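Local structure of AlkZ (5UUJ) at residues K75-R80 with S164-L169; L86-A91 with S192-D197; S160-V165 with I185-P190. The protein belongs to the AlkZ-like DNA glycosylase family, a family placed in the helix-turn-helix clan. All blocks are in the same frame, centred on the assembly; numbering follows the deposited sequence.

Contact 1 of 3, residues K75-R80 with S164-L169; sequences KTWAMR and SVLKPL
Leu166 lies on Trp77 as an aliphatic branch lies on an aromatic plate. Its CD1 methyl sits over one face of the indole, above the six-membered ring, a CH-pi contact. The second methyl reaches the far end of the same ring, with Leu166 CD2 3.9 Å from Trp77 CZ2. What presents both branches to the plate is a leucine whose CG stands between the backbone N and the carbonyl carbon (chi1 66°); the two side chains meet at about a right angle. This is the close-packed part, and Leu166 is buried in the folded chain. The elements joined are strand 74-77, an outermost strand of the antiparallel sheet 40-41, 83-86 and 74-77, and helix 162-172; the order of helices and short strands around this helix is consistent with the winged-helix architecture found in the helix-turn-helix clan. The helix is kinked here, since the N atoms of Lys167 and Pro168 have no bond to the preceding turn. The pyrrole side of the indole is held more loosely. There Lys167, extended beyond CG and partly exposed, passes across with CE 4.0 Å from Trp77 CD1, approaching obliquely. Its ammonium group continues to Gly81 O, where NZ is hydrogen-bonded, so the ring meets CE while the polar end is engaged on the turn after the strand.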
loop_
_atom_site.group_PDB
_atom_site.type_symbol
_atom_site.label_atom_id
_atom_site.label_comp_id
_atom_site.label_asym_id
_atom_site.label_seq_id
_atom_site.Cartn_x
_atom_site.Cartn_y
_atom_site.Cartn_z
ATOM N N LYS A 75 -10.342 4.490 -3.965
ATOM C CA LYS A 75 -9.100 5.218 -3.753
ATOM C C LYS A 75 -9.278 6.160 -2.574
ATOM O O LYS A 75 -10.183 6.995 -2.564
ATOM C CB LYS A 75 -8.694 5.997 -5.007
ATOM C CG LYS A 75 -8.405 5.123 -6.214
ATOM C CD LYS A 75 -8.216 5.946 -7.480
ATOM C CE LYS A 75 -6.994 6.843 -7.388
ATOM N NZ LYS A 75 -6.718 7.536 -8.680
ATOM N N THR A 76 -8.416 6.012 -1.575
ATOM C CA THR A 76 -8.462 6.870 -0.405
ATOM C C THR A 76 -7.133 6.811 0.339
ATOM O O THR A 76 -6.251 6.021 -0.001
ATOM C CB THR A 76 -9.617 6.470 0.542
ATOM O OG1 THR A 76 -9.808 7.489 1.530
ATOM C CG2 THR A 76 -9.337 5.131 1.229
ATOM N N TRP A 77 -6.995 7.659 1.349
ATOM C CA TRP A 77 -5.777 7.714 2.143
ATOM C C TRP A 77 -5.870 6.724 3.291
ATOM O O TRP A 77 -6.842 6.726 4.042
ATOM C CB TRP A 77 -5.542 9.136 2.654
ATOM C CG TRP A 77 -5.277 10.097 1.544
ATOM C CD1 TRP A 77 -4.063 10.578 1.151
ATOM C CD2 TRP A 77 -6.244 10.678 0.661
ATOM N NE1 TRP A 77 -4.213 11.430 0.084
ATOM C CE2 TRP A 77 -5.543 11.509 -0.237
ATOM C CE3 TRP A 77 -7.635 10.581 0.545
ATOM C CZ2 TRP A 77 -6.184 12.242 -1.234
ATOM C CZ3 TRP A 77 -8.271 11.307 -0.447
ATOM C CH2 TRP A 77 -7.545 12.127 -1.323
ATOM N N ALA A 78 -4.858 5.869 3.403
ATOM C CA ALA A 78 -4.836 4.817 4.406
ATOM C C ALA A 78 -3.470 4.764 5.098
ATOM O O ALA A 78 -3.088 5.715 5.785
ATOM C CB ALA A 78 -5.182 3.473 3.769
HETATM N N MSE A 79 -2.736 3.668 4.912
HETATM C CA MSE A 79 -1.488 3.443 5.646
HETATM C C MSE A 79 -0.471 4.559 5.435
HETATM O O MSE A 79 -0.211 4.974 4.304
HETATM C CB MSE A 79 -0.862 2.107 5.244
HETATM C CG MSE A 79 -1.415 0.916 6.014
HETATM SE SE MSE A 79 -3.302 0.564 5.643
HETATM C CE MSE A 79 -3.110 0.192 3.733
ATOM N N ARG A 80 0.092 5.036 6.543
ATOM C CA ARG A 80 1.100 6.094 6.528
ATOM C C ARG A 80 0.554 7.384 5.910
ATOM O O ARG A 80 1.314 8.278 5.547
ATOM C CB ARG A 80 2.350 5.625 5.774
ATOM C CG ARG A 80 2.896 4.289 6.280
ATOM C CD ARG A 80 4.114 3.813 5.499
ATOM N NE ARG A 80 3.849 3.692 4.066
ATOM C CZ ARG A 80 3.224 2.667 3.488
ATOM N NH1 ARG A 80 2.770 1.648 4.210
ATOM N NH2 ARG A 80 3.045 2.667 2.175
ATOM N N SER A 164 -3.376 17.641 3.782
ATOM C CA SER A 164 -3.098 17.218 5.148
ATOM C C SER A 164 -4.382 17.092 5.972
ATOM O O SER A 164 -4.533 16.167 6.771
ATOM C CB SER A 164 -2.138 18.207 5.812
ATOM O OG SER A 164 -1.815 17.795 7.128
ATOM N N VAL A 165 -5.307 18.023 5.766
ATOM C CA VAL A 165 -6.524 18.096 6.565
ATOM C C VAL A 165 -7.525 16.998 6.204
ATOM O O VAL A 165 -8.334 16.593 7.036
ATOM C CB VAL A 165 -7.195 19.486 6.399
ATOM C CG1 VAL A 165 -8.548 19.545 7.101
ATOM C CG2 VAL A 165 -6.282 20.574 6.938
ATOM N N LEU A 166 -7.465 16.510 4.970
ATOM C CA LEU A 166 -8.424 15.515 4.502
ATOM C C LEU A 166 -8.163 14.128 5.085
ATOM O O LEU A 166 -9.043 13.268 5.070
ATOM C CB LEU A 166 -8.407 15.438 2.967
ATOM C CG LEU A 166 -7.138 14.914 2.277
ATOM C CD1 LEU A 166 -7.098 13.395 2.208
ATOM C CD2 LEU A 166 -7.009 15.481 0.869
ATOM N N LYS A 167 -6.954 13.897 5.586
ATOM C CA LYS A 167 -6.549 12.544 5.957
ATOM C C LYS A 167 -7.316 11.986 7.163
ATOM O O LYS A 167 -7.752 10.835 7.128
ATOM C CB LYS A 167 -5.039 12.505 6.203
ATOM C CG LYS A 167 -4.251 12.810 4.939
ATOM C CD LYS A 167 -2.778 12.467 5.052
ATOM C CE LYS A 167 -2.062 12.803 3.752
ATOM N NZ LYS A 167 -0.643 12.382 3.754
ATOM N N PRO A 168 -7.490 12.787 8.231
ATOM C CA PRO A 168 -8.361 12.306 9.312
ATOM C C PRO A 168 -9.766 11.961 8.823
ATOM O O PRO A 168 -10.377 11.005 9.307
ATOM C CB PRO A 168 -8.403 13.489 10.284
ATOM C CG PRO A 168 -7.138 14.220 10.043
ATOM C CD PRO A 168 -6.795 14.033 8.594
ATOM N N LEU A 169 -10.265 12.735 7.866
ATOM C CA LEU A 169 -11.590 12.498 7.305
ATOM C C LEU A 169 -11.607 11.194 6.517
ATOM O O LEU A 169 -12.568 10.426 6.596
ATOM C CB LEU A 169 -12.015 13.665 6.410
ATOM C CG LEU A 169 -12.751 14.831 7.077
ATOM C CD1 LEU A 169 -12.020 15.329 8.305
ATOM C CD2 LEU A 169 -12.937 15.969 6.084
#

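Contact 2 of 3, residues L86-A91 with S192-D197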
loop_
_atom_site.group_PDB
_atom_site.type_symbol
_atom_site.label_atom_id
_atom_site.label_comp_id
_atom_site.label_asym_id
_atom_site.label_seq_id
_atom_site.Cartn_x
_atom_site.Cartn_y
_atom_site.Cartn_z
ATOM N N LEU A 86 -7.949 0.245 -2.336
ATOM C CA LEU A 86 -8.463 -0.741 -1.388
ATOM C C LEU A 86 -9.771 -1.334 -1.893
ATOM O O LEU A 86 -10.489 -0.700 -2.667
ATOM C CB LEU A 86 -8.690 -0.110 -0.011
ATOM C CG LEU A 86 -7.465 0.420 0.739
ATOM C CD1 LEU A 86 -7.904 1.283 1.908
ATOM C CD2 LEU A 86 -6.596 -0.720 1.226
ATOM N N ARG A 87 -10.075 -2.551 -1.456
ATOM C CA ARG A 87 -11.403 -3.113 -1.663
ATOM C C ARG A 87 -12.344 -2.432 -0.676
ATOM O O ARG A 87 -12.068 -2.437 0.523
ATOM C CB ARG A 87 -11.419 -4.628 -1.451
ATOM C CG ARG A 87 -10.666 -5.423 -2.504
ATOM C CD ARG A 87 -11.005 -6.903 -2.415
ATOM N NE ARG A 87 -12.390 -7.168 -2.804
ATOM C CZ ARG A 87 -13.174 -8.092 -2.252
ATOM N NH1 ARG A 87 -12.727 -8.862 -1.265
ATOM N NH2 ARG A 87 -14.418 -8.247 -2.684
ATOM N N PRO A 88 -13.446 -1.833 -1.168
ATOM C CA PRO A 88 -14.336 -1.095 -0.264
ATOM C C PRO A 88 -14.827 -1.930 0.918
ATOM O O PRO A 88 -14.928 -1.402 2.025
ATOM C CB PRO A 88 -15.508 -0.694 -1.170
ATOM C CG PRO A 88 -14.953 -0.696 -2.538
ATOM C CD PRO A 88 -13.915 -1.772 -2.565
ATOM N N SER A 89 -15.113 -3.209 0.690
ATOM C CA SER A 89 -15.639 -4.074 1.745
ATOM C C SER A 89 -14.576 -4.451 2.775
ATOM O O SER A 89 -14.903 -4.980 3.837
ATOM C CB SER A 89 -16.248 -5.344 1.143
ATOM O OG SER A 89 -15.275 -6.112 0.456
ATOM N N GLU A 90 -13.312 -4.168 2.468
ATOM C CA GLU A 90 -12.205 -4.502 3.363
ATOM C C GLU A 90 -11.554 -3.262 3.974
ATOM O O GLU A 90 -10.669 -3.376 4.819
ATOM C CB GLU A 90 -11.145 -5.312 2.614
ATOM C CG GLU A 90 -11.588 -6.718 2.224
ATOM C CD GLU A 90 -10.566 -7.433 1.357
ATOM O OE1 GLU A 90 -9.470 -6.874 1.140
ATOM O OE2 GLU A 90 -10.859 -8.550 0.885
ATOM N N ALA A 91 -11.994 -2.083 3.548
ATOM C CA ALA A 91 -11.330 -0.837 3.921
ATOM C C ALA A 91 -11.501 -0.492 5.399
ATOM O O ALA A 91 -10.605 0.090 6.008
ATOM C CB ALA A 91 -11.846 0.302 3.062
ATOM N N SER A 192 -22.291 6.299 0.367
ATOM C CA SER A 192 -23.224 6.522 -0.734
ATOM C C SER A 192 -22.706 5.941 -2.051
ATOM O O SER A 192 -23.491 5.526 -2.901
ATOM C CB SER A 192 -23.517 8.020 -0.902
ATOM O OG SER A 192 -22.383 8.728 -1.375
ATOM N N GLN A 193 -21.389 5.900 -2.223
ATOM C CA GLN A 193 -20.816 5.396 -3.471
ATOM C C GLN A 193 -20.809 3.872 -3.542
ATOM O O GLN A 193 -21.009 3.301 -4.611
ATOM C CB GLN A 193 -19.390 5.918 -3.662
ATOM C CG GLN A 193 -18.748 5.447 -4.958
ATOM C CD GLN A 193 -17.537 6.269 -5.354
ATOM O OE1 GLN A 193 -17.556 6.963 -6.371
ATOM N NE2 GLN A 193 -16.476 6.193 -4.557
ATOM N N PHE A 194 -20.584 3.214 -2.409
ATOM C CA PHE A 194 -20.373 1.769 -2.403
ATOM C C PHE A 194 -21.546 0.975 -1.821
ATOM O O PHE A 194 -21.566 -0.250 -1.907
ATOM C CB PHE A 194 -19.085 1.450 -1.642
ATOM C CG PHE A 194 -17.866 2.071 -2.260
ATOM C CD1 PHE A 194 -17.405 1.637 -3.494
ATOM C CD2 PHE A 194 -17.189 3.098 -1.620
ATOM C CE1 PHE A 194 -16.287 2.212 -4.075
ATOM C CE2 PHE A 194 -16.069 3.676 -2.196
ATOM C CZ PHE A 194 -15.622 3.233 -3.424
ATOM N N GLY A 195 -22.519 1.673 -1.241
ATOM C CA GLY A 195 -23.742 1.043 -0.773
ATOM C C GLY A 195 -23.534 -0.160 0.131
ATOM O O GLY A 195 -22.863 -0.071 1.159
ATOM N N ALA A 196 -24.109 -1.292 -0.261
ATOM C CA ALA A 196 -24.072 -2.501 0.553
ATOM C C ALA A 196 -22.659 -3.065 0.712
ATOM O O ALA A 196 -22.423 -3.907 1.575
ATOM C CB ALA A 196 -24.984 -3.552 -0.043
ATOM N N ASP A 197 -21.728 -2.611 -0.120
ATOM C CA ASP A 197 -20.335 -3.033 -0.001
ATOM C C ASP A 197 -19.589 -2.281 1.099
ATOM O O ASP A 197 -18.490 -2.673 1.479
ATOM C CB ASP A 197 -19.601 -2.843 -1.330
ATOM C CG ASP A 197 -19.979 -3.886 -2.357
ATOM O OD1 ASP A 197 -20.155 -5.062 -1.974
ATOM O OD2 ASP A 197 -20.106 -3.529 -3.546
#
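Pro88 brings its ring over a face of the Phe194 phenyl ring, the two side chains crossing at about a right angle. Pro88 CG is 3.5 Å from Phe194 CD1 and the same from CE1, and stands over the face but displaced toward the rim, 26° from the ring normal as seen from the centroid: a CH-pi contact. Pro88 CB backs it up at 3.8 Å from Phe194 CG. The opposite face of the phenyl ring carries CG of Gln193, over the centre, so the ring is sandwiched between Pro88 and Gln193 CG. Asp197 is the other large contributor, but through its backbone. Its carbonyl O is 3.2 Å from Ser89 CA in a CA-H...O contact with an angle of 130° at the hydrogen, and it also approaches Ser89 CB at 3.5 Å. The carboxylate stays apart from Arg87, which is instead salt-bridged to Glu90 through NH1 and OE2, 2.9 Å apart. Gly195, with positive phi, follows helix 190-194 and starts the turn that brings Asp197 to Ser89. The contact thus joins the loop between strand 83-86 and helix 91-100 to the C-terminal end of helix 190-194 and the 3-10 segment 196-197 beyond it; Phe194 packs on Met74 of strand 74-77 and Cys176 of strand 176-177, while Ala91 also packs on Met74.

Contact 3 of 3, residues S160-V165 with I185-P190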
loop_
_atom_site.group_PDB
_atom_site.type_symbol
_atom_site.label_atom_id
_atom_site.label_comp_id
_atom_site.label_asym_id
_atom_site.label_seq_id
_atom_site.Cartn_x
_atom_site.Cartn_y
_atom_site.Cartn_z
ATOM N N SER A 160 -4.849 25.594 0.824
ATOM C CA SER A 160 -3.409 25.379 0.710
ATOM C C SER A 160 -2.965 24.063 1.349
ATOM O O SER A 160 -2.010 23.439 0.886
ATOM C CB SER A 160 -2.649 26.547 1.344
ATOM O OG SER A 160 -2.924 26.644 2.730
ATOM N N GLY A 161 -3.660 23.646 2.406
ATOM C CA GLY A 161 -3.296 22.447 3.147
ATOM C C GLY A 161 -4.373 21.375 3.153
ATOM O O GLY A 161 -4.497 20.623 4.120
ATOM N N TRP A 162 -5.148 21.295 2.074
ATOM C CA TRP A 162 -6.216 20.304 1.981
ATOM C C TRP A 162 -5.668 18.882 2.080
ATOM O O TRP A 162 -6.286 18.010 2.692
ATOM C CB TRP A 162 -6.994 20.457 0.671
ATOM C CG TRP A 162 -8.142 19.506 0.575
ATOM C CD1 TRP A 162 -8.353 18.568 -0.392
ATOM C CD2 TRP A 162 -9.231 19.384 1.498
ATOM N NE1 TRP A 162 -9.513 17.876 -0.135
ATOM C CE2 TRP A 162 -10.070 18.357 1.022
ATOM C CE3 TRP A 162 -9.581 20.047 2.681
ATOM C CZ2 TRP A 162 -11.237 17.977 1.685
ATOM C CZ3 TRP A 162 -10.740 19.669 3.337
ATOM C CH2 TRP A 162 -11.554 18.643 2.838
ATOM N N GLY A 163 -4.502 18.663 1.477
ATOM C CA GLY A 163 -3.892 17.347 1.440
ATOM C C GLY A 163 -3.646 16.767 2.818
ATOM O O GLY A 163 -3.703 15.554 3.010
ATOM N N SER A 164 -3.376 17.641 3.782
ATOM C CA SER A 164 -3.098 17.218 5.148
ATOM C C SER A 164 -4.382 17.092 5.972
ATOM O O SER A 164 -4.533 16.167 6.771
ATOM C CB SER A 164 -2.138 18.207 5.812
ATOM O OG SER A 164 -1.815 17.795 7.128
ATOM N N VAL A 165 -5.307 18.023 5.766
ATOM C CA VAL A 165 -6.524 18.096 6.565
ATOM C C VAL A 165 -7.525 16.998 6.204
ATOM O O VAL A 165 -8.334 16.593 7.036
ATOM C CB VAL A 165 -7.195 19.486 6.399
ATOM C CG1 VAL A 165 -8.548 19.545 7.101
ATOM C CG2 VAL A 165 -6.282 20.574 6.938
ATOM N N ILE A 185 -9.621 15.551 -9.888
ATOM C CA ILE A 185 -10.006 14.597 -8.856
ATOM C C ILE A 185 -11.274 15.075 -8.155
ATOM O O ILE A 185 -11.464 16.275 -7.956
ATOM C CB ILE A 185 -8.877 14.405 -7.824
ATOM C CG1 ILE A 185 -7.703 13.671 -8.469
ATOM C CG2 ILE A 185 -9.365 13.618 -6.606
ATOM C CD1 ILE A 185 -6.431 13.712 -7.651
ATOM N N THR A 186 -12.133 14.126 -7.791
ATOM C CA THR A 186 -13.361 14.423 -7.062
ATOM C C THR A 186 -13.402 13.659 -5.748
ATOM O O THR A 186 -12.689 12.670 -5.575
ATOM C CB THR A 186 -14.615 14.054 -7.872
ATOM O OG1 THR A 186 -14.666 12.634 -8.058
ATOM C CG2 THR A 186 -14.615 14.751 -9.223
ATOM N N PHE A 187 -14.248 14.124 -4.835
ATOM C CA PHE A 187 -14.437 13.480 -3.541
ATOM C C PHE A 187 -15.900 13.102 -3.353
ATOM O O PHE A 187 -16.791 13.768 -3.881
ATOM C CB PHE A 187 -13.993 14.402 -2.403
ATOM C CG PHE A 187 -12.533 14.744 -2.430
ATOM C CD1 PHE A 187 -11.602 13.908 -1.841
ATOM C CD2 PHE A 187 -12.090 15.906 -3.041
ATOM C CE1 PHE A 187 -10.259 14.221 -1.860
ATOM C CE2 PHE A 187 -10.746 16.222 -3.064
ATOM C CZ PHE A 187 -9.830 15.375 -2.472
ATOM N N THR A 188 -16.148 12.036 -2.595
ATOM C CA THR A 188 -17.512 11.651 -2.263
ATOM C C THR A 188 -17.545 10.802 -0.990
ATOM O O THR A 188 -16.501 10.425 -0.456
ATOM C CB THR A 188 -18.182 10.884 -3.431
ATOM O OG1 THR A 188 -19.600 10.854 -3.236
ATOM C CG2 THR A 188 -17.643 9.458 -3.549
ATOM N N LEU A 189 -18.752 10.525 -0.504
ATOM C CA LEU A 189 -18.944 9.721 0.700
ATOM C C LEU A 189 -18.870 8.228 0.364
ATOM O O LEU A 189 -19.612 7.756 -0.502
ATOM C CB LEU A 189 -20.293 10.049 1.343
ATOM C CG LEU A 189 -20.590 9.400 2.694
ATOM C CD1 LEU A 189 -19.746 10.038 3.791
ATOM C CD2 LEU A 189 -22.067 9.508 3.019
ATOM N N PRO A 190 -17.972 7.481 1.036
ATOM C CA PRO A 190 -17.859 6.036 0.794
ATOM C C PRO A 190 -19.189 5.288 0.922
ATOM O O PRO A 190 -19.482 4.402 0.115
ATOM C CB PRO A 190 -16.873 5.582 1.876
ATOM C CG PRO A 190 -16.023 6.782 2.122
ATOM C CD PRO A 190 -16.931 7.961 1.966
#
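Trp162 turns the edge of its indole toward the face of Phe187, an offset edge-to-face pair that joins helix 162-172 to strand 186-188. That strand is the middle one of a small antiparallel sheet, between 136-137 and 176-177, an arrangement consistent with the winged-helix architecture. The planes are almost perpendicular, at 86°, and the centroids of the five-membered ring and the phenyl ring lie 5.2 Å apart. The touching is done by one corner of the indole: Trp162 NE1 comes within 3.4 Å of Phe187 CZ and 3.6 Å of Phe187 CE2. Seen from the tryptophan, Phe187 CZ lies at the edge and in the ring plane; seen from the phenylalanine, NE1 approaches obliquely, because the pair is offset and the indole corner falls near the far end of the phenyl ring. The backbones are well separated, with Trp162 CA and Phe187 CA 12.0 Å apart, so the two long side chains bridge the whole distance. On the helix, Trp162 has CG anti to the backbone N (chi1 -177°), which places the indole on the side away from that N, reaching Phe187, and the two side chains slide past one another in opposite directions. Arg138, at the start of helix 138-146, touches both side chains, and Leu141 lies against Trp162. The strand backbone at Phe187 is hydrogen-bonded to Leu136 of strand 136-137. Trp162 opens the helix right after Gly161, which both follows helix 155-160 and takes the N-cap position of helix 162-172; Gly161 O accepts from Ser164 N and Val165 N, each at 3.2 Å.

How the contacts relate
Contacts 1 and 3 share helix 162-172 and the residues Ser164 and Val165; their centres are about 8 Å apart, and Trp77 CH2 packs on Phe187 CE1 at 3.5 Å. Contact 2 lies farther off, its centre about 16 Å from that of contact 1 and 18 Å from that of contact 3. Along the chain contacts 1 and 2 interlock, their segments alternating, whereas contact 3 falls wholly within the span that contact 2 closes. Contact 1 and the Trp77-Phe187 packing link the regions of two three-stranded sheets, and contact 2 joins the loop after strand 83-86 to the helix after strand 186-188, consistent with winged-helix modules packed side by side.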